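Local coordinates for protein beta sliding clamp (Bartonella birtlesii LL-WM9, PDB 6PTR) that probably encircles DNA as a head-to-tail dimeric ring and tethers DNA polymerases and other proteins to it for processive replication, at residues C[57-62]-C[210-215]; C[294-299]-C[337-342]. All coordinates share one frame; numbering follows the deposited sequence.

In the fold
Both contacts set a strand of an antiparallel sheet against a helix, and both are mostly apolar. Contact 1 (57-62 with 210-215) joins a strand of the N-terminal domain to a helix of the central domain. Contact 2 (294-299 with 337-342) stays within the C-terminal domain. Their centres lie 31 Å apart and their nearest atoms about 13 Å, so they do not touch. Contact 1 lies about 10 Å, centre to centre, from the middle of the chain, and contact 2 about 23 Å. The other chain of the assembly touches neither. In sliding clamps such helices line the inner face of the ring, with the sheets outside.

Contact 1 (C[57-62]-C[210-215]); sequences LDLEVT and PRKAVG. With EDO (1,2-ethanediol), chain Q.
L59 points its side chain from strand 59-69 at the first turn of helix 211-221 and meets K212 and A213 there. Its CG stands anti to the backbone N (chi1 176°), which carries both methyls out to the helix. L59 CD2 meets both residues. It lies 3.9 Å from A213 CA, against the helix backbone. The same methyl of L59 reaches K212 CG at 4.0 Å, where the leucine lies aslant the lysine chain. L59 CD1 adds a contact with A213 CB at 4.1 Å. The nearest CA atoms, those of L59 and A213, are 6.5 Å apart.

K212 runs on past the leucine as an extended chain. Its NZ forms salt bridges with D56 and E30 and a hydrogen bond to the carbonyl of V28. D56 also accepts hydrogen bonds from the backbone N atoms of D58 and L59, which ties the start of the strand to the same acidic group. A213 also touches S249 on strand 245-250, the neighbour of 59-69 in the sheet. An ethanediol, probably from the crystallisation liquor, bonds weakly to the carbonyl of L57.

No hydrogen bond crosses between the two segments. Their direct hold is therefore van der Waals contact, while the lysine adds a charged link through D56 and E30 between the N-terminal and central domains.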
loop_
_atom_site.group_PDB
_atom_site.type_symbol
_atom_site.label_atom_id
_atom_site.label_comp_id
_atom_site.label_asym_id
_atom_site.label_seq_id
_atom_site.Cartn_x
_atom_site.Cartn_y
_atom_site.Cartn_z
ATOM N N LEU C 57 16.928 8.532 -20.587
ATOM C CA LEU C 57 17.264 8.785 -21.995
ATOM C C LEU C 57 16.097 9.378 -22.781
ATOM O O LEU C 57 16.320 9.993 -23.831
ATOM C CB LEU C 57 17.780 7.523 -22.707
ATOM C CG LEU C 57 19.050 6.911 -22.107
ATOM C CD1 LEU C 57 19.473 5.694 -22.914
ATOM C CD2 LEU C 57 20.152 7.953 -22.038
ATOM N N ASP C 58 14.863 9.211 -22.309
ATOM C CA ASP C 58 13.717 9.870 -22.939
ATOM C C ASP C 58 13.317 11.146 -22.212
ATOM O O ASP C 58 12.917 12.125 -22.845
ATOM C CB ASP C 58 12.505 8.934 -22.989
ATOM C CG ASP C 58 12.730 7.740 -23.888
ATOM O OD1 ASP C 58 13.502 7.872 -24.855
ATOM O OD2 ASP C 58 12.140 6.673 -23.618
ATOM N N LEU C 59 13.438 11.132 -20.900
ATOM C CA LEU C 59 13.096 12.243 -20.025
ATOM C C LEU C 59 14.294 12.524 -19.137
ATOM O O LEU C 59 14.889 11.601 -18.580
ATOM C CB LEU C 59 11.882 11.895 -19.150
ATOM C CG LEU C 59 11.418 12.910 -18.096
ATOM C CD1 LEU C 59 10.995 14.222 -18.762
ATOM C CD2 LEU C 59 10.241 12.300 -17.292
ATOM N N GLU C 60 14.628 13.796 -18.985
ATOM C CA GLU C 60 15.699 14.229 -18.086
ATOM C C GLU C 60 15.137 15.267 -17.133
ATOM O O GLU C 60 14.342 16.106 -17.541
ATOM C CB GLU C 60 16.854 14.843 -18.881
ATOM C CG GLU C 60 18.003 15.406 -18.061
ATOM C CD GLU C 60 18.920 16.255 -18.921
ATOM O OE1 GLU C 60 18.641 17.464 -19.079
ATOM O OE2 GLU C 60 19.892 15.703 -19.469
ATOM N N VAL C 61 15.534 15.207 -15.860
ATOM C CA VAL C 61 15.119 16.188 -14.865
ATOM C C VAL C 61 16.359 16.697 -14.152
ATOM O O VAL C 61 17.261 15.916 -13.834
ATOM C CB VAL C 61 14.120 15.597 -13.854
ATOM C CG1 VAL C 61 13.641 16.666 -12.870
ATOM C CG2 VAL C 61 12.940 15.000 -14.598
ATOM N N THR C 62 16.416 18.001 -13.922
ATOM C CA THR C 62 17.476 18.579 -13.112
ATOM C C THR C 62 16.849 19.467 -12.053
ATOM O O THR C 62 15.827 20.104 -12.292
ATOM C CB THR C 62 18.449 19.401 -13.942
ATOM O OG1 THR C 62 17.772 20.544 -14.481
ATOM C CG2 THR C 62 19.037 18.552 -15.088
ATOM N N PRO C 210 4.895 12.796 -24.036
ATOM C CA PRO C 210 4.766 11.416 -23.530
ATOM C C PRO C 210 4.151 11.335 -22.138
ATOM O O PRO C 210 4.337 12.219 -21.291
ATOM C CB PRO C 210 6.213 10.901 -23.512
ATOM C CG PRO C 210 6.950 11.822 -24.453
ATOM C CD PRO C 210 6.290 13.153 -24.341
ATOM N N ARG C 211 3.404 10.246 -21.931
ATOM C CA ARG C 211 2.760 9.943 -20.656
ATOM C C ARG C 211 3.698 10.079 -19.457
ATOM O O ARG C 211 3.309 10.642 -18.425
ATOM C CB ARG C 211 2.183 8.522 -20.729
ATOM C CG ARG C 211 1.500 8.046 -19.479
ATOM C CD ARG C 211 0.650 6.815 -19.764
ATOM N NE ARG C 211 1.371 5.788 -20.511
ATOM C CZ ARG C 211 2.073 4.814 -19.945
ATOM N NH1 ARG C 211 2.690 3.914 -20.697
ATOM N NH2 ARG C 211 2.165 4.744 -18.622
ATOM N N LYS C 212 4.942 9.586 -19.563
ATOM C CA LYS C 212 5.835 9.655 -18.398
ATOM C C LYS C 212 6.188 11.092 -18.039
ATOM O O LYS C 212 6.223 11.445 -16.852
ATOM C CB LYS C 212 7.118 8.848 -18.625
ATOM C CG LYS C 212 8.113 8.946 -17.425
ATOM C CD LYS C 212 9.210 7.911 -17.543
ATOM C CE LYS C 212 10.080 7.842 -16.264
ATOM N NZ LYS C 212 11.154 6.845 -16.378
ATOM N N ALA C 213 6.500 11.927 -19.042
ATOM C CA ALA C 213 6.778 13.335 -18.781
ATOM C C ALA C 213 5.574 14.004 -18.143
ATOM O O ALA C 213 5.716 14.770 -17.174
ATOM C CB ALA C 213 7.161 14.055 -20.081
ATOM N N VAL C 214 4.374 13.720 -18.662
ATOM C CA VAL C 214 3.170 14.284 -18.065
ATOM C C VAL C 214 3.085 13.892 -16.601
ATOM O O VAL C 214 2.804 14.727 -15.742
ATOM C CB VAL C 214 1.911 13.837 -18.828
ATOM C CG1 VAL C 214 0.669 14.260 -18.050
ATOM C CG2 VAL C 214 1.905 14.434 -20.236
ATOM N N GLY C 215 3.350 12.623 -16.297
ATOM C CA GLY C 215 3.202 12.149 -14.930
ATOM C C GLY C 215 4.201 12.776 -13.976
ATOM O O GLY C 215 3.856 13.143 -12.847
HETATM C C1 EDO Q . 15.870 14.114 -23.277
HETATM O O1 EDO Q . 16.252 13.272 -24.372
HETATM C C2 EDO Q . 17.104 14.406 -22.435
HETATM O O2 EDO Q . 17.704 15.635 -22.862
#

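Contact 2 (C[294-299]-C[337-342])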
loop_
_atom_site.group_PDB
_atom_site.type_symbol
_atom_site.label_atom_id
_atom_site.label_comp_id
_atom_site.label_asym_id
_atom_site.label_seq_id
_atom_site.Cartn_x
_atom_site.Cartn_y
_atom_site.Cartn_z
ATOM N N ARG C 294 -16.858 -4.167 -17.058
ATOM C CA ARG C 294 -17.374 -3.260 -16.052
ATOM C C ARG C 294 -18.580 -2.529 -16.588
ATOM O O ARG C 294 -18.792 -1.355 -16.296
ATOM C CB ARG C 294 -16.297 -2.260 -15.623
ATOM C CG ARG C 294 -14.908 -2.850 -15.598
ATOM C CD ARG C 294 -14.148 -2.507 -14.341
ATOM N NE ARG C 294 -13.311 -3.630 -13.927
ATOM C CZ ARG C 294 -13.478 -4.323 -12.805
ATOM N NH1 ARG C 294 -12.665 -5.334 -12.524
ATOM N NH2 ARG C 294 -14.443 -3.996 -11.954
ATOM N N ALA C 295 -19.386 -3.201 -17.415
ATOM C CA ALA C 295 -20.506 -2.514 -18.033
ATOM C C ALA C 295 -21.556 -2.183 -16.979
ATOM O O ALA C 295 -21.842 -2.988 -16.087
ATOM C CB ALA C 295 -21.120 -3.379 -19.143
ATOM N N VAL C 296 -22.114 -0.978 -17.066
ATOM C CA VAL C 296 -23.323 -0.628 -16.334
ATOM C C VAL C 296 -24.325 -0.107 -17.352
ATOM O O VAL C 296 -23.972 0.689 -18.233
ATOM C CB VAL C 296 -23.059 0.397 -15.207
ATOM C CG1 VAL C 296 -22.402 1.669 -15.758
ATOM C CG2 VAL C 296 -24.359 0.753 -14.484
ATOM N N LYS C 297 -25.559 -0.607 -17.270
ATOM C CA LYS C 297 -26.641 -0.181 -18.148
ATOM C C LYS C 297 -27.424 0.935 -17.485
ATOM O O LYS C 297 -27.866 0.800 -16.340
ATOM C CB LYS C 297 -27.582 -1.349 -18.462
ATOM C CG LYS C 297 -28.786 -0.903 -19.256
ATOM C CD LYS C 297 -29.603 -2.075 -19.822
ATOM C CE LYS C 297 -30.357 -2.826 -18.783
ATOM N NZ LYS C 297 -31.348 -3.690 -19.518
ATOM N N LEU C 298 -27.546 2.051 -18.190
ATOM C CA LEU C 298 -28.382 3.168 -17.772
ATOM C C LEU C 298 -29.694 3.054 -18.526
ATOM O O LEU C 298 -29.713 3.110 -19.761
ATOM C CB LEU C 298 -27.724 4.520 -18.072
ATOM C CG LEU C 298 -26.549 4.992 -17.214
ATOM C CD1 LEU C 298 -25.422 4.002 -17.202
ATOM C CD2 LEU C 298 -26.046 6.367 -17.699
ATOM N N THR C 299 -30.781 2.913 -17.796
ATOM C CA THR C 299 -32.111 2.966 -18.386
ATOM C C THR C 299 -32.695 4.323 -18.044
ATOM O O THR C 299 -33.025 4.590 -16.881
ATOM C CB THR C 299 -32.984 1.833 -17.865
ATOM O OG1 THR C 299 -32.365 0.583 -18.216
ATOM C CG2 THR C 299 -34.376 1.913 -18.483
ATOM N N ARG C 337 -16.117 2.110 -14.527
ATOM C CA ARG C 337 -14.913 2.796 -14.076
ATOM C C ARG C 337 -14.682 4.077 -14.867
ATOM O O ARG C 337 -14.278 5.097 -14.304
ATOM C CB ARG C 337 -13.700 1.878 -14.186
ATOM C CG ARG C 337 -12.431 2.525 -13.638
ATOM C CD ARG C 337 -12.610 2.924 -12.173
ATOM N NE ARG C 337 -12.504 4.368 -11.978
ATOM C CZ ARG C 337 -12.673 4.982 -10.809
ATOM N NH1 ARG C 337 -12.535 6.308 -10.721
ATOM N NH2 ARG C 337 -12.980 4.271 -9.728
ATOM N N TYR C 338 -14.928 4.041 -16.174
ATOM C CA TYR C 338 -14.741 5.250 -16.966
ATOM C C TYR C 338 -15.748 6.320 -16.578
ATOM O O TYR C 338 -15.421 7.512 -16.574
ATOM C CB TYR C 338 -14.845 4.934 -18.462
ATOM C CG TYR C 338 -13.743 4.027 -18.989
ATOM C CD1 TYR C 338 -12.623 3.734 -18.223
ATOM C CD2 TYR C 338 -13.831 3.472 -20.270
ATOM C CE1 TYR C 338 -11.600 2.912 -18.711
ATOM C CE2 TYR C 338 -12.827 2.638 -20.768
ATOM C CZ TYR C 338 -11.712 2.370 -19.983
ATOM O OH TYR C 338 -10.710 1.554 -20.460
ATOM N N LEU C 339 -16.986 5.921 -16.263
ATOM C CA LEU C 339 -17.958 6.889 -15.768
ATOM C C LEU C 339 -17.485 7.525 -14.475
ATOM O O LEU C 339 -17.598 8.742 -14.296
ATOM C CB LEU C 339 -19.318 6.227 -15.540
ATOM C CG LEU C 339 -20.209 5.938 -16.739
ATOM C CD1 LEU C 339 -21.384 5.083 -16.249
ATOM C CD2 LEU C 339 -20.708 7.229 -17.365
ATOM N N LEU C 340 -16.945 6.722 -13.555
ATOM C CA LEU C 340 -16.445 7.296 -12.308
ATOM C C LEU C 340 -15.236 8.189 -12.559
ATOM O O LEU C 340 -15.099 9.243 -11.927
ATOM C CB LEU C 340 -16.105 6.179 -11.327
ATOM C CG LEU C 340 -17.366 5.431 -10.868
ATOM C CD1 LEU C 340 -16.988 4.249 -10.006
ATOM C CD2 LEU C 340 -18.275 6.382 -10.105
ATOM N N ASP C 341 -14.367 7.799 -13.497
ATOM C CA ASP C 341 -13.235 8.658 -13.844
ATOM C C ASP C 341 -13.714 10.042 -14.263
ATOM O O ASP C 341 -13.208 11.061 -13.775
ATOM C CB ASP C 341 -12.397 8.031 -14.967
ATOM C CG ASP C 341 -11.647 6.786 -14.534
ATOM O OD1 ASP C 341 -11.416 6.587 -13.315
ATOM O OD2 ASP C 341 -11.259 6.016 -15.437
ATOM N N ILE C 342 -14.703 10.102 -15.159
ATOM C CA ILE C 342 -15.139 11.398 -15.664
ATOM C C ILE C 342 -15.930 12.155 -14.605
ATOM O O ILE C 342 -15.761 13.370 -14.438
ATOM C CB ILE C 342 -15.930 11.202 -16.965
ATOM C CG1 ILE C 342 -14.981 10.687 -18.046
ATOM C CG2 ILE C 342 -16.584 12.512 -17.389
ATOM C CD1 ILE C 342 -15.727 10.099 -19.267
#
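The guanidinium of R337 is flanked by its own helix, while R337 CB meets R294 CD across the contact at 4.4 Å. L340 CB sits over the centre of one guanidinium face, 3.6 Å above the plane. D341 CG lies beside the guanidinium, level with its plane. NE and NH1 of R337 both bond side-on to D341 OD1, each at 2.8 Å. They come from the same face of the carboxylate, with NE 51° out of its plane. R337 has two conformers, and this grip is described for one of them. D341 OD2 also has a salt bridge to R189.

The buried part of the contact is apolar. V296 CG1 meets L339 CD1 at 3.6 Å. V296 CG1 is placed between its own backbone N and carbonyl carbon (chi1 57°). L298 CD1 approaches L339 CD1 at 4.3 Å, so one branch of L339 serves two strand residues. F278 of helix 275-285 and L376 of strand 372-376 also touch L339.

Strand 295-301 pairs with strand 330-335, which leads directly into helix 336-345. The helix thus packs on the antiparallel sheet that precedes it, in the alpha+beta fold of a DNA clamp domain, here the C-terminal one.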